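Local coordinates for protein L-amino acid deaminase (Proteus vulgaris, PDB 5HXW) that probably deaminates L-amino acids oxidatively, as a membrane-bound flavoenzyme that carries flavin-adenine dinucleotide, at residues A72-S77 against G240-L245; A209-E214 against D347-F352. One frame throughout, in Å; residues are numbered along the deposited sequence.

Contact 1: A72-S77 against G240-L245; sequences AGEQSS and GVWSRL. With FAD (flavin-adenine dinucleotide), chain G.
E74 and Q75 face G240, V241 and W242 beside the adenosine and diphosphate of FAD, in a Rossmann-type dinucleotide-binding fold of the FAD-dependent oxidoreductase family; Q75 and G240 lie at the phosphate, E74 and W242 at the ribose and adenine. Segment 72-77 belongs to the loop after strand 63-66, and its turn is closed internally: S77 OG donates to A72 O at 2.6 Å, with a C=O...donor angle of 163°. E74 makes the polar contact with the second segment. Its CG stands anti to the carbonyl carbon (chi1 -57°) and the rest of the chain is extended, crossing the W242 side chain at about a right angle. The carboxylate meets the edge of the indole, the two planes being nearly coplanar, and W242 NE1 donates to both oxygens. The bond from W242 NE1 to E74 OE2 (3.1 Å, N-H...O 155°) uses the syn lone pair, whereas the one from W242 NE1 to E74 OE1 (3.0 Å) is bent and weak. E74 OE2 also forms a salt bridge with K68, so this oxygen has two partners. A water links the segments to the cofactor: it donates to E74 OE1 at 2.8 Å and to FAD O1A, and accepts from V241 N. Next in sequence, Q75 N gives a weak bond to FAD O1A, while the end of its side chain packs beside G240 CA and V241 CG1. G240 has a positive phi and no side chain, and its backbone N comes within 3.4 Å of FAD C5B. At S76 the hydroxyl serves two parts of the cofactor, OG donating to FAD O2A and accepting from FAD O4' at 3.0 Å; it is also hydrogen-bonded to I47 N. On the adenine side, W242 CB lies 3.5 Å from FAD N7A.

Contact 2: A209-E214 against D347-F352; sequences AARGLE and DEVSPF. With FAD (flavin-adenine dinucleotide), chain G.
A209 and R211 lie against F352 and S350 with the chains running in opposite senses, CA to CA 6.3 Å for A209-F352 and 5.9 Å for R211-S350. The strand carries a classic beta bulge, R211 and G212 both facing V224. R211, extended from CG to NE, lies against residues 347-350: its CG lies 3.5 Å from S350 OG, and E348 O sits over one guanidinium face, offset toward the rim, a packing contact and no hydrogen bond. The charge is met by a salt bridge from R211 NE to E353, and R211 NH1 donates to L346 O. S350 holds the N-cap position of helix 351-354, its OG hydrogen-bonded to E353. A209 CB meets F352 CB at 4.1 Å. One face of the F352 ring takes FAD N6A 3.2 Å above its centre, while R211 O lies at the ring edge. A210 N donates to FAD N1A (2.8 Å, N-H...N 165°), and FAD N6A donates to A210 O (2.7 Å, 166°). Pairing N1 and the 6-amino group with one residue's backbone N-H and C=O is a common way of recognising adenine, and here forms part of the adenine end of the FAD pocket.

In the fold
Contacts 1 and 2 lie along the same FAD molecule, their centres 16 Å apart. Contact 1 lines the diphosphate and reaches the adenosine and ribityl chain, with its centre about 9 Å from that of the chain; the second receives the adenine, its centre about 24 Å from the chain centre. They also touch directly: W242 O comes 3.7 Å from F352 CE1, and L245 CD2 comes 3.7 Å from P351 CB, so that segments 240-245 and 347-352 pack together beside the adenosine half of the cofactor. K68, an FAD-binding residue, adjoins both contacts through E74 and A209. Outside the four segments, E67, Q82, T419, G422 and T424 supply further hydrogen bonds to FAD.

Contact 1: A72-S77 against G240-L245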
loop_
_atom_site.group_PDB
_atom_site.type_symbol
_atom_site.label_atom_id
_atom_site.label_comp_id
_atom_site.label_asym_id
_atom_site.label_seq_id
_atom_site.Cartn_x
_atom_site.Cartn_y
_atom_site.Cartn_z
ATOM N N ALA A 72 -3.131 -2.216 11.663
ATOM C CA ALA A 72 -2.663 -1.166 10.736
ATOM C C ALA A 72 -1.503 -0.315 11.277
ATOM O O ALA A 72 -1.432 0.889 11.033
ATOM C CB ALA A 72 -3.830 -0.292 10.268
ATOM N N GLY A 73 -0.591 -0.959 11.999
ATOM C CA GLY A 73 0.540 -0.272 12.622
ATOM C C GLY A 73 1.674 0.108 11.686
ATOM O O GLY A 73 2.521 0.932 12.047
ATOM N N GLU A 74 1.702 -0.489 10.495
ATOM C CA GLU A 74 2.789 -0.259 9.537
ATOM C C GLU A 74 2.308 0.532 8.297
ATOM O O GLU A 74 1.689 1.589 8.459
ATOM C CB GLU A 74 3.531 -1.575 9.218
ATOM C CG GLU A 74 4.094 -2.275 10.460
ATOM C CD GLU A 74 5.080 -3.402 10.167
ATOM O OE1 GLU A 74 4.907 -4.135 9.168
ATOM O OE2 GLU A 74 6.036 -3.566 10.955
ATOM N N GLN A 75 2.578 0.032 7.088
ATOM C CA GLN A 75 2.198 0.687 5.818
ATOM C C GLN A 75 0.785 1.290 5.746
ATOM O O GLN A 75 0.601 2.386 5.202
ATOM C CB GLN A 75 2.336 -0.303 4.668
ATOM C CG GLN A 75 3.605 -0.184 3.863
ATOM C CD GLN A 75 3.805 -1.371 2.944
ATOM O OE1 GLN A 75 3.728 -2.523 3.376
ATOM N NE2 GLN A 75 4.074 -1.097 1.672
ATOM N N SER A 76 -0.193 0.562 6.294
ATOM C CA SER A 76 -1.619 0.894 6.195
ATOM C C SER A 76 -2.091 2.105 7.022
ATOM O O SER A 76 -3.284 2.437 7.017
ATOM C CB SER A 76 -2.457 -0.340 6.527
ATOM O OG SER A 76 -2.401 -1.274 5.465
ATOM N N SER A 77 -1.163 2.742 7.735
ATOM C CA SER A 77 -1.415 4.021 8.397
ATOM C C SER A 77 -0.255 4.996 8.183
ATOM O O SER A 77 -0.130 5.999 8.894
ATOM C CB SER A 77 -1.683 3.813 9.890
ATOM O OG SER A 77 -0.533 3.303 10.549
ATOM N N GLY A 240 2.899 -7.578 4.550
ATOM C CA GLY A 240 3.536 -6.361 4.047
ATOM C C GLY A 240 4.989 -6.578 3.669
ATOM O O GLY A 240 5.297 -7.403 2.799
ATOM N N VAL A 241 5.874 -5.847 4.348
ATOM C CA VAL A 241 7.324 -5.928 4.114
ATOM C C VAL A 241 7.941 -7.231 4.647
ATOM O O VAL A 241 9.019 -7.638 4.206
ATOM C CB VAL A 241 8.091 -4.671 4.631
ATOM C CG1 VAL A 241 7.484 -3.393 4.065
ATOM C CG2 VAL A 241 8.149 -4.601 6.155
ATOM N N TRP A 242 7.233 -7.883 5.570
ATOM C CA TRP A 242 7.694 -9.102 6.239
ATOM C C TRP A 242 7.340 -10.394 5.498
ATOM O O TRP A 242 7.751 -11.480 5.919
ATOM C CB TRP A 242 7.131 -9.162 7.660
ATOM C CG TRP A 242 7.436 -7.949 8.476
ATOM C CD1 TRP A 242 6.674 -6.822 8.582
ATOM C CD2 TRP A 242 8.586 -7.738 9.303
ATOM N NE1 TRP A 242 7.278 -5.920 9.421
ATOM C CE2 TRP A 242 8.453 -6.455 9.880
ATOM C CE3 TRP A 242 9.718 -8.511 9.616
ATOM C CZ2 TRP A 242 9.413 -5.920 10.756
ATOM C CZ3 TRP A 242 10.672 -7.981 10.486
ATOM C CH2 TRP A 242 10.512 -6.695 11.042
ATOM N N SER A 243 6.588 -10.273 4.401
ATOM C CA SER A 243 6.096 -11.435 3.649
ATOM C C SER A 243 7.203 -12.337 3.089
ATOM O O SER A 243 7.075 -13.567 3.129
ATOM C CB SER A 243 5.145 -10.997 2.538
ATOM O OG SER A 243 3.968 -10.418 3.073
ATOM N N ARG A 244 8.275 -11.726 2.582
ATOM C CA ARG A 244 9.458 -12.459 2.118
ATOM C C ARG A 244 10.051 -13.339 3.226
ATOM O O ARG A 244 10.302 -14.534 3.010
ATOM C CB ARG A 244 10.530 -11.504 1.564
ATOM C CG ARG A 244 11.870 -12.188 1.367
ATOM C CD ARG A 244 12.961 -11.328 0.765
ATOM N NE ARG A 244 14.222 -12.075 0.791
ATOM C CZ ARG A 244 14.604 -12.984 -0.112
ATOM N NH1 ARG A 244 13.839 -13.283 -1.156
ATOM N NH2 ARG A 244 15.770 -13.599 0.036
ATOM N N LEU A 245 10.254 -12.737 4.399
ATOM C CA LEU A 245 10.853 -13.405 5.555
ATOM C C LEU A 245 10.009 -14.583 6.060
ATOM O O LEU A 245 10.561 -15.606 6.476
ATOM C CB LEU A 245 11.126 -12.392 6.675
ATOM C CG LEU A 245 11.947 -12.763 7.920
ATOM C CD1 LEU A 245 13.365 -13.216 7.595
ATOM C CD2 LEU A 245 11.980 -11.575 8.867
HETATM P PA FAD G . 0.846 -3.545 5.832
HETATM O O1A FAD G . 2.230 -3.203 6.323
HETATM O O2A FAD G . -0.208 -2.480 5.855
HETATM O O5B FAD G . 0.304 -4.803 6.666
HETATM C C5B FAD G . 1.145 -5.908 6.963
HETATM C C4B FAD G . 0.911 -6.295 8.409
HETATM O O4B FAD G . 1.306 -7.648 8.619
HETATM C C3B FAD G . 1.734 -5.439 9.358
HETATM O O3B FAD G . 0.818 -4.794 10.247
HETATM C C2B FAD G . 2.635 -6.426 10.086
HETATM O O2B FAD G . 2.787 -6.113 11.470
HETATM C C1B FAD G . 1.911 -7.746 9.906
HETATM N N9A FAD G . 2.782 -8.943 9.946
HETATM C C8A FAD G . 3.889 -9.157 9.207
HETATM N N7A FAD G . 4.436 -10.364 9.481
HETATM C C5A FAD G . 3.666 -10.944 10.417
HETATM C C6A FAD G . 3.674 -12.229 11.155
HETATM N N6A FAD G . 4.647 -13.134 10.919
HETATM N N1A FAD G . 2.681 -12.461 12.053
HETATM C C2A FAD G . 1.702 -11.559 12.281
HETATM N N3A FAD G . 1.634 -10.367 11.647
HETATM C C4A FAD G . 2.567 -10.011 10.719
HETATM N N1 FAD G . -0.817 3.327 -1.525
HETATM C C2 FAD G . -1.742 4.010 -2.243
HETATM O O2 FAD G . -2.667 3.360 -2.774
HETATM N N3 FAD G . -1.686 5.348 -2.402
HETATM C C4 FAD G . -0.710 6.101 -1.855
HETATM O O4 FAD G . -0.693 7.344 -2.019
HETATM C C4X FAD G . 0.344 5.421 -1.044
HETATM N N5 FAD G . 1.364 6.091 -0.455
HETATM C C5X FAD G . 2.320 5.444 0.269
HETATM C C6 FAD G . 3.363 6.157 0.871
HETATM C C7 FAD G . 4.335 5.499 1.628
HETATM C C7M FAD G . 5.446 6.302 2.261
HETATM C C8 FAD G . 4.255 4.014 1.793
HETATM C C8M FAD G . 5.250 3.218 2.590
HETATM C C9 FAD G . 3.221 3.310 1.196
HETATM C C9A FAD G . 2.248 3.959 0.440
HETATM N N10 FAD G . 1.182 3.235 -0.155
HETATM C C10 FAD G . 0.223 3.945 -0.915
HETATM C "C1'" FAD G . 1.114 1.773 -0.038
HETATM C "C2'" FAD G . 0.222 1.158 1.016
HETATM O "O2'" FAD G . 0.535 1.714 2.294
HETATM C "C3'" FAD G . 0.542 -0.336 1.039
HETATM O "O3'" FAD G . 0.726 -0.868 -0.292
HETATM C "C4'" FAD G . -0.514 -1.141 1.789
HETATM O "O4'" FAD G . -0.671 -0.662 3.139
HETATM C "C5'" FAD G . -0.096 -2.601 1.813
HETATM O "O5'" FAD G . -0.885 -3.272 2.780
HETATM P P FAD G . -0.350 -4.602 3.487
HETATM O O1P FAD G . -1.466 -5.067 4.379
HETATM O O2P FAD G . 0.171 -5.531 2.425
HETATM O O3P FAD G . 0.935 -4.126 4.337
HETATM O O HOH W 1 4.897 -4.225 6.356
#

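Contact 2: A209-E214 against D347-F352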
loop_
_atom_site.group_PDB
_atom_site.type_symbol
_atom_site.label_atom_id
_atom_site.label_comp_id
_atom_site.label_asym_id
_atom_site.label_seq_id
_atom_site.Cartn_x
_atom_site.Cartn_y
_atom_site.Cartn_z
ATOM N N ALA A 209 2.318 -12.805 16.848
ATOM C CA ALA A 209 3.086 -13.047 15.624
ATOM C C ALA A 209 2.913 -14.471 15.111
ATOM O O ALA A 209 2.958 -15.421 15.891
ATOM C CB ALA A 209 4.561 -12.753 15.863
ATOM N N ALA A 210 2.719 -14.609 13.801
ATOM C CA ALA A 210 2.727 -15.915 13.145
ATOM C C ALA A 210 4.156 -16.283 12.746
ATOM O O ALA A 210 4.760 -15.640 11.882
ATOM C CB ALA A 210 1.803 -15.923 11.937
ATOM N N ARG A 211 4.690 -17.314 13.395
ATOM C CA ARG A 211 6.055 -17.787 13.148
ATOM C C ARG A 211 6.153 -18.575 11.839
ATOM O O ARG A 211 7.116 -18.426 11.080
ATOM C CB ARG A 211 6.543 -18.629 14.329
ATOM C CG ARG A 211 6.658 -17.844 15.625
ATOM C CD ARG A 211 6.875 -18.755 16.816
ATOM N NE ARG A 211 7.252 -17.997 18.009
ATOM C CZ ARG A 211 7.296 -18.485 19.246
ATOM N NH1 ARG A 211 6.980 -19.752 19.497
ATOM N NH2 ARG A 211 7.659 -17.691 20.245
ATOM N N GLY A 212 5.139 -19.399 11.587
ATOM C CA GLY A 212 5.069 -20.235 10.394
ATOM C C GLY A 212 3.894 -21.188 10.455
ATOM O O GLY A 212 2.943 -20.974 11.216
ATOM N N LEU A 213 3.965 -22.245 9.657
ATOM C CA LEU A 213 2.877 -23.218 9.582
ATOM C C LEU A 213 3.341 -24.674 9.590
ATOM O O LEU A 213 4.444 -24.988 9.138
ATOM C CB LEU A 213 1.958 -22.926 8.379
ATOM C CG LEU A 213 2.508 -22.570 6.995
ATOM C CD1 LEU A 213 2.886 -23.806 6.191
ATOM C CD2 LEU A 213 1.461 -21.763 6.251
ATOM N N GLU A 214 2.481 -25.542 10.125
ATOM C CA GLU A 214 2.685 -26.993 10.123
ATOM C C GLU A 214 2.042 -27.595 8.872
ATOM O O GLU A 214 0.918 -27.229 8.504
ATOM C CB GLU A 214 2.066 -27.632 11.372
ATOM C CG GLU A 214 2.547 -27.083 12.710
ATOM C CD GLU A 214 3.738 -27.828 13.282
ATOM O OE1 GLU A 214 4.656 -27.155 13.794
ATOM O OE2 GLU A 214 3.757 -29.078 13.235
ATOM N N ASP A 347 8.856 -23.316 17.681
ATOM C CA ASP A 347 8.756 -23.264 19.139
ATOM C C ASP A 347 9.698 -22.220 19.760
ATOM O O ASP A 347 9.744 -22.073 20.987
ATOM C CB ASP A 347 8.994 -24.656 19.747
ATOM C CG ASP A 347 10.375 -25.215 19.430
ATOM O OD1 ASP A 347 10.691 -25.400 18.235
ATOM O OD2 ASP A 347 11.139 -25.484 20.382
ATOM N N GLU A 348 10.438 -21.501 18.913
ATOM C CA GLU A 348 11.355 -20.450 19.373
ATOM C C GLU A 348 11.046 -19.062 18.787
ATOM O O GLU A 348 10.256 -18.936 17.843
ATOM C CB GLU A 348 12.827 -20.852 19.159
ATOM C CG GLU A 348 13.285 -20.970 17.708
ATOM C CD GLU A 348 14.756 -21.330 17.569
ATOM O OE1 GLU A 348 15.448 -20.655 16.775
ATOM O OE2 GLU A 348 15.224 -22.281 18.244
ATOM N N VAL A 349 11.684 -18.041 19.365
ATOM C CA VAL A 349 11.441 -16.628 19.050
ATOM C C VAL A 349 11.832 -16.286 17.605
ATOM O O VAL A 349 13.001 -16.388 17.220
ATOM C CB VAL A 349 12.137 -15.696 20.082
ATOM C CG1 VAL A 349 12.013 -14.227 19.692
ATOM C CG2 VAL A 349 11.561 -15.916 21.477
ATOM N N SER A 350 10.825 -15.895 16.822
ATOM C CA SER A 350 10.974 -15.560 15.403
ATOM C C SER A 350 11.428 -14.107 15.232
ATOM O O SER A 350 11.284 -13.316 16.169
ATOM C CB SER A 350 9.649 -15.800 14.668
ATOM O OG SER A 350 8.624 -14.956 15.158
ATOM N N PRO A 351 11.969 -13.742 14.039
ATOM C CA PRO A 351 12.362 -12.345 13.797
ATOM C C PRO A 351 11.193 -11.356 13.860
ATOM O O PRO A 351 11.414 -10.169 14.112
ATOM C CB PRO A 351 12.942 -12.378 12.383
ATOM C CG PRO A 351 13.334 -13.792 12.159
ATOM C CD PRO A 351 12.295 -14.591 12.877
ATOM N N PHE A 352 9.973 -11.854 13.641
ATOM C CA PHE A 352 8.742 -11.064 13.775
ATOM C C PHE A 352 8.483 -10.629 15.220
ATOM O O PHE A 352 7.720 -9.690 15.459
ATOM C CB PHE A 352 7.529 -11.843 13.250
ATOM C CG PHE A 352 7.732 -12.462 11.897
ATOM C CD1 PHE A 352 7.894 -11.666 10.758
ATOM C CD2 PHE A 352 7.750 -13.849 11.754
ATOM C CE1 PHE A 352 8.079 -12.246 9.507
ATOM C CE2 PHE A 352 7.926 -14.430 10.505
ATOM C CZ PHE A 352 8.094 -13.628 9.383
HETATM P PA FAD G . 0.846 -3.545 5.832
HETATM O O1A FAD G . 2.230 -3.203 6.323
HETATM O O2A FAD G . -0.208 -2.480 5.855
HETATM O O5B FAD G . 0.304 -4.803 6.666
HETATM C C5B FAD G . 1.145 -5.908 6.963
HETATM C C4B FAD G . 0.911 -6.295 8.409
HETATM O O4B FAD G . 1.306 -7.648 8.619
HETATM C C3B FAD G . 1.734 -5.439 9.358
HETATM O O3B FAD G . 0.818 -4.794 10.247
HETATM C C2B FAD G . 2.635 -6.426 10.086
HETATM O O2B FAD G . 2.787 -6.113 11.470
HETATM C C1B FAD G . 1.911 -7.746 9.906
HETATM N N9A FAD G . 2.782 -8.943 9.946
HETATM C C8A FAD G . 3.889 -9.157 9.207
HETATM N N7A FAD G . 4.436 -10.364 9.481
HETATM C C5A FAD G . 3.666 -10.944 10.417
HETATM C C6A FAD G . 3.674 -12.229 11.155
HETATM N N6A FAD G . 4.647 -13.134 10.919
HETATM N N1A FAD G . 2.681 -12.461 12.053
HETATM C C2A FAD G . 1.702 -11.559 12.281
HETATM N N3A FAD G . 1.634 -10.367 11.647
HETATM C C4A FAD G . 2.567 -10.011 10.719
HETATM N N1 FAD G . -0.817 3.327 -1.525
HETATM C C2 FAD G . -1.742 4.010 -2.243
HETATM O O2 FAD G . -2.667 3.360 -2.774
HETATM N N3 FAD G . -1.686 5.348 -2.402
HETATM C C4 FAD G . -0.710 6.101 -1.855
HETATM O O4 FAD G . -0.693 7.344 -2.019
HETATM C C4X FAD G . 0.344 5.421 -1.044
HETATM N N5 FAD G . 1.364 6.091 -0.455
HETATM C C5X FAD G . 2.320 5.444 0.269
HETATM C C6 FAD G . 3.363 6.157 0.871
HETATM C C7 FAD G . 4.335 5.499 1.628
HETATM C C7M FAD G . 5.446 6.302 2.261
HETATM C C8 FAD G . 4.255 4.014 1.793
HETATM C C8M FAD G . 5.250 3.218 2.590
HETATM C C9 FAD G . 3.221 3.310 1.196
HETATM C C9A FAD G . 2.248 3.959 0.440
HETATM N N10 FAD G . 1.182 3.235 -0.155
HETATM C C10 FAD G . 0.223 3.945 -0.915
HETATM C "C1'" FAD G . 1.114 1.773 -0.038
HETATM C "C2'" FAD G . 0.222 1.158 1.016
HETATM O "O2'" FAD G . 0.535 1.714 2.294
HETATM C "C3'" FAD G . 0.542 -0.336 1.039
HETATM O "O3'" FAD G . 0.726 -0.868 -0.292
HETATM C "C4'" FAD G . -0.514 -1.141 1.789
HETATM O "O4'" FAD G . -0.671 -0.662 3.139
HETATM C "C5'" FAD G . -0.096 -2.601 1.813
HETATM O "O5'" FAD G . -0.885 -3.272 2.780
HETATM P P FAD G . -0.350 -4.602 3.487
HETATM O O1P FAD G . -1.466 -5.067 4.379
HETATM O O2P FAD G . 0.171 -5.531 2.425
HETATM O O3P FAD G . 0.935 -4.126 4.337
#